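Local coordinates for protein ribulose bisphosphate carboxylase (Hyperthermus butylicus DSM 5456, PDB 6HUN) that probably catalyses carboxylation of ribulose 1,5-bisphosphate to two molecules of 3-phosphoglycerate, using magnesium, as a form III Rubisco in an archaeal AMP degradation pathway, at residues E391-M396 with Q424-A429. Sequence-based numbering, arbitrary orientation.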
ATOM      1  N   GLU A 391       0.273  34.190  -4.367  1.00 45.65           N
ATOM      2  CA  GLU A 391       1.549  33.643  -4.813  1.00 48.81           C
ATOM      3  C   GLU A 391       1.417  32.174  -5.192  1.00 46.55           C
ATOM      4  O   GLU A 391       2.015  31.735  -6.181  1.00 48.42           O
ATOM      5  CB  GLU A 391       2.621  33.806  -3.736  1.00 56.09           C
ATOM      6  CG  GLU A 391       3.652  34.872  -4.034  1.00 64.41           C
ATOM      7  CD  GLU A 391       4.534  34.591  -5.247  1.00 67.11           C
ATOM      8  OE1 GLU A 391       4.193  35.052  -6.364  1.00 66.38           O
ATOM      9  OE2 GLU A 391       5.602  33.959  -5.063  1.00 71.36           O
ATOM     10  N   VAL A 392       0.629  31.405  -4.434  1.00 43.83           N
ATOM     11  CA  VAL A 392       0.419  29.997  -4.786  1.00 43.06           C
ATOM     12  C   VAL A 392      -0.267  29.895  -6.144  1.00 44.66           C
ATOM     13  O   VAL A 392       0.129  29.100  -7.002  1.00 44.63           O
ATOM     14  CB  VAL A 392      -0.383  29.279  -3.689  1.00 44.08           C
ATOM     15  CG1 VAL A 392      -0.779  27.918  -4.159  1.00 45.59           C
ATOM     16  CG2 VAL A 392       0.486  29.198  -2.421  1.00 45.18           C
ATOM     17  N   ILE A 393      -1.283  30.732  -6.367  1.00 47.78           N
ATOM     18  CA  ILE A 393      -1.993  30.747  -7.649  1.00 46.13           C
ATOM     19  C   ILE A 393      -1.065  31.165  -8.798  1.00 46.48           C
ATOM     20  O   ILE A 393      -1.171  30.629  -9.907  1.00 42.94           O
ATOM     21  CB  ILE A 393      -3.233  31.671  -7.565  1.00 48.30           C
ATOM     22  CG1 ILE A 393      -4.249  31.159  -6.525  1.00 41.27           C
ATOM     23  CG2 ILE A 393      -3.915  31.749  -8.894  1.00 48.12           C
ATOM     24  CD1 ILE A 393      -5.346  32.245  -6.183  1.00 45.28           C
ATOM     25  N   ARG A 394      -0.169  32.152  -8.579  1.00 46.78           N
ATOM     26  CA  ARG A 394       0.747  32.551  -9.663  1.00 48.46           C
ATOM     27  C   ARG A 394       1.723  31.420  -9.999  1.00 49.82           C
ATOM     28  O   ARG A 394       2.095  31.234 -11.170  1.00 50.19           O
ATOM     29  CB  ARG A 394       1.544  33.809  -9.287  1.00 53.03           C
ATOM     30  CG  ARG A 394       2.214  34.527 -10.480  1.00 54.38           C
ATOM     31  CD  ARG A 394       3.145  35.677 -10.022  1.00 60.81           C
ATOM     32  NE  ARG A 394       4.107  35.228  -9.019  1.00 59.40           N
ATOM     33  CZ  ARG A 394       5.171  34.476  -9.286  1.00 67.06           C
ATOM     34  NH1 ARG A 394       5.418  34.096 -10.539  1.00 70.78           N
ATOM     35  NH2 ARG A 394       5.983  34.089  -8.298  1.00 68.54           N
ATOM     36  N   VAL A 395       2.168  30.684  -8.975  1.00 44.40           N
ATOM     37  CA  VAL A 395       3.163  29.642  -9.140  1.00 38.61           C
ATOM     38  C   VAL A 395       2.532  28.325  -9.579  1.00 43.91           C
ATOM     39  O   VAL A 395       3.037  27.663 -10.482  1.00 45.89           O
ATOM     40  CB  VAL A 395       3.963  29.482  -7.836  1.00 44.94           C
ATOM     41  CG1 VAL A 395       4.806  28.233  -7.896  1.00 46.75           C
ATOM     42  CG2 VAL A 395       4.840  30.743  -7.596  1.00 49.39           C
ATOM     43  N   MET A 396       1.403  27.936  -9.003  1.00 45.32           N
ATOM     44  CA  MET A 396       0.779  26.641  -9.345  1.00 42.69           C
ATOM     45  C   MET A 396      -0.291  26.719 -10.413  1.00 45.05           C
ATOM     46  O   MET A 396      -0.773  25.662 -10.862  1.00 47.94           O
ATOM     47  CB  MET A 396       0.168  26.019  -8.115  1.00 42.62           C
ATOM     48  CG  MET A 396       1.194  25.452  -7.202  1.00 54.04           C
ATOM     49  SD  MET A 396       0.300  24.642  -5.914  1.00 53.77           S
ATOM     50  CE  MET A 396      -0.323  23.154  -6.723  1.00 57.23           C
ATOM     51  N   GLN A 424     -12.131  36.762  -1.176  1.00 54.85           N
ATOM     52  CA  GLN A 424     -11.683  38.081  -1.617  1.00 56.34           C
ATOM     53  C   GLN A 424     -10.213  38.038  -2.005  1.00 57.49           C
ATOM     54  O   GLN A 424      -9.811  38.646  -3.005  1.00 56.89           O
ATOM     55  CB  GLN A 424     -11.936  39.114  -0.527  1.00 58.83           C
ATOM     56  CG  GLN A 424     -13.389  39.283  -0.223  1.00 60.32           C
ATOM     57  CD  GLN A 424     -13.622  39.988   1.079  1.00 69.54           C
ATOM     58  OE1 GLN A 424     -12.708  40.153   1.899  1.00 62.87           O
ATOM     59  NE2 GLN A 424     -14.850  40.469   1.263  1.00 73.42           N
ATOM     60  N   ALA A 425      -9.405  37.287  -1.243  1.00 54.03           N
ATOM     61  CA  ALA A 425      -8.001  37.128  -1.592  1.00 54.46           C
ATOM     62  C   ALA A 425      -7.853  36.494  -2.967  1.00 56.99           C
ATOM     63  O   ALA A 425      -7.042  36.951  -3.780  1.00 51.07           O
ATOM     64  CB  ALA A 425      -7.285  36.303  -0.524  1.00 52.07           C
ATOM     65  N   VAL A 426      -8.652  35.452  -3.256  1.00 49.76           N
ATOM     66  CA  VAL A 426      -8.639  34.843  -4.586  1.00 48.27           C
ATOM     67  C   VAL A 426      -9.100  35.823  -5.647  1.00 50.96           C
ATOM     68  O   VAL A 426      -8.584  35.821  -6.775  1.00 48.94           O
ATOM     69  CB  VAL A 426      -9.509  33.572  -4.577  1.00 53.70           C
ATOM     70  CG1 VAL A 426      -9.762  33.035  -6.001  1.00 54.65           C
ATOM     71  CG2 VAL A 426      -8.777  32.536  -3.758  1.00 47.51           C
ATOM     72  N   GLU A 427     -10.117  36.633  -5.309  1.00 51.41           N
ATOM     73  CA  GLU A 427     -10.643  37.656  -6.205  1.00 63.43           C
ATOM     74  C   GLU A 427      -9.570  38.670  -6.587  1.00 53.76           C
ATOM     75  O   GLU A 427      -9.422  39.011  -7.765  1.00 53.88           O
ATOM     76  CB  GLU A 427     -11.831  38.351  -5.541  1.00 70.74           C
ATOM     77  CG  GLU A 427     -12.773  39.032  -6.527  1.00 76.92           C
ATOM     78  CD  GLU A 427     -13.493  38.013  -7.410  1.00 81.72           C
ATOM     79  OE1 GLU A 427     -14.671  37.702  -7.129  1.00 86.03           O
ATOM     80  OE2 GLU A 427     -12.881  37.532  -8.390  1.00 79.05           O
ATOM     81  N   ALA A 428      -8.774  39.111  -5.616  1.00 57.36           N
ATOM     82  CA  ALA A 428      -7.672  40.020  -5.926  1.00 59.55           C
ATOM     83  C   ALA A 428      -6.698  39.389  -6.919  1.00 55.76           C
ATOM     84  O   ALA A 428      -6.270  40.041  -7.877  1.00 53.97           O
ATOM     85  CB  ALA A 428      -6.962  40.430  -4.639  1.00 61.79           C
ATOM     86  N   ALA A 429      -6.387  38.105  -6.741  1.00 55.91           N
ATOM     87  CA  ALA A 429      -5.466  37.425  -7.647  1.00 53.18           C
ATOM     88  C   ALA A 429      -6.042  37.301  -9.055  1.00 54.10           C
ATOM     89  O   ALA A 429      -5.330  37.523 -10.039  1.00 54.17           O
ATOM     90  CB  ALA A 429      -5.105  36.040  -7.094  1.00 47.81           C
TER
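Among the CA atoms of 391-396 and 424-429, those of Ile393 and Ala429 lie nearest each other, 7.5 Å apart. Ile393 is the single residue of 391-396 that touches 424-429, and it does so with the end of its side chain. Its CG1 branch lies anti to the carbonyl carbon (chi1 -63°), and the chain then runs on extended (chi2 167°), which carries CD1 across to the other helix. There Ile393 CD1 meets the methyl of Ala429, with 3.9 Å between Ile393 CD1 and Ala429 CB. The same CD1 lies 4.2 Å from Val426 CG2, one of the two branches of that valine. Val426 and Ala429 are three residues apart, about one helical turn, so both can meet one methyl group. The small Ala429 side chain points toward Ile393. The contact is wholly apolar and small, about 104 Å² counting both sides. Ile393 and Val426 are buried.

On the outer side of helix 389-396, Arg394 turns its end away from the contact and forms a salt bridge with Glu391, one turn earlier. Arg394 NE donates to Glu391 OE1 at 2.7 Å, and Arg394 NH2 donates to the same oxygen at 2.8 Å. Glu391 OE1 lies at the edge of the guanidinium group and close to its plane, where both NE and NH2 can donate to it.

Both helices belong to the outer layer of the TIM barrel of the catalytic domain. Helix 389-396 links strands 377-380 and 401-403, the seventh and eighth of the barrel, and helix 415-431 follows the eighth. Ile393 also packs on Met402 of strand 401-403 and on Pro170. On another face of helix 415-431, Ala428 touches Leu435 and Tyr438 of helix 435-438.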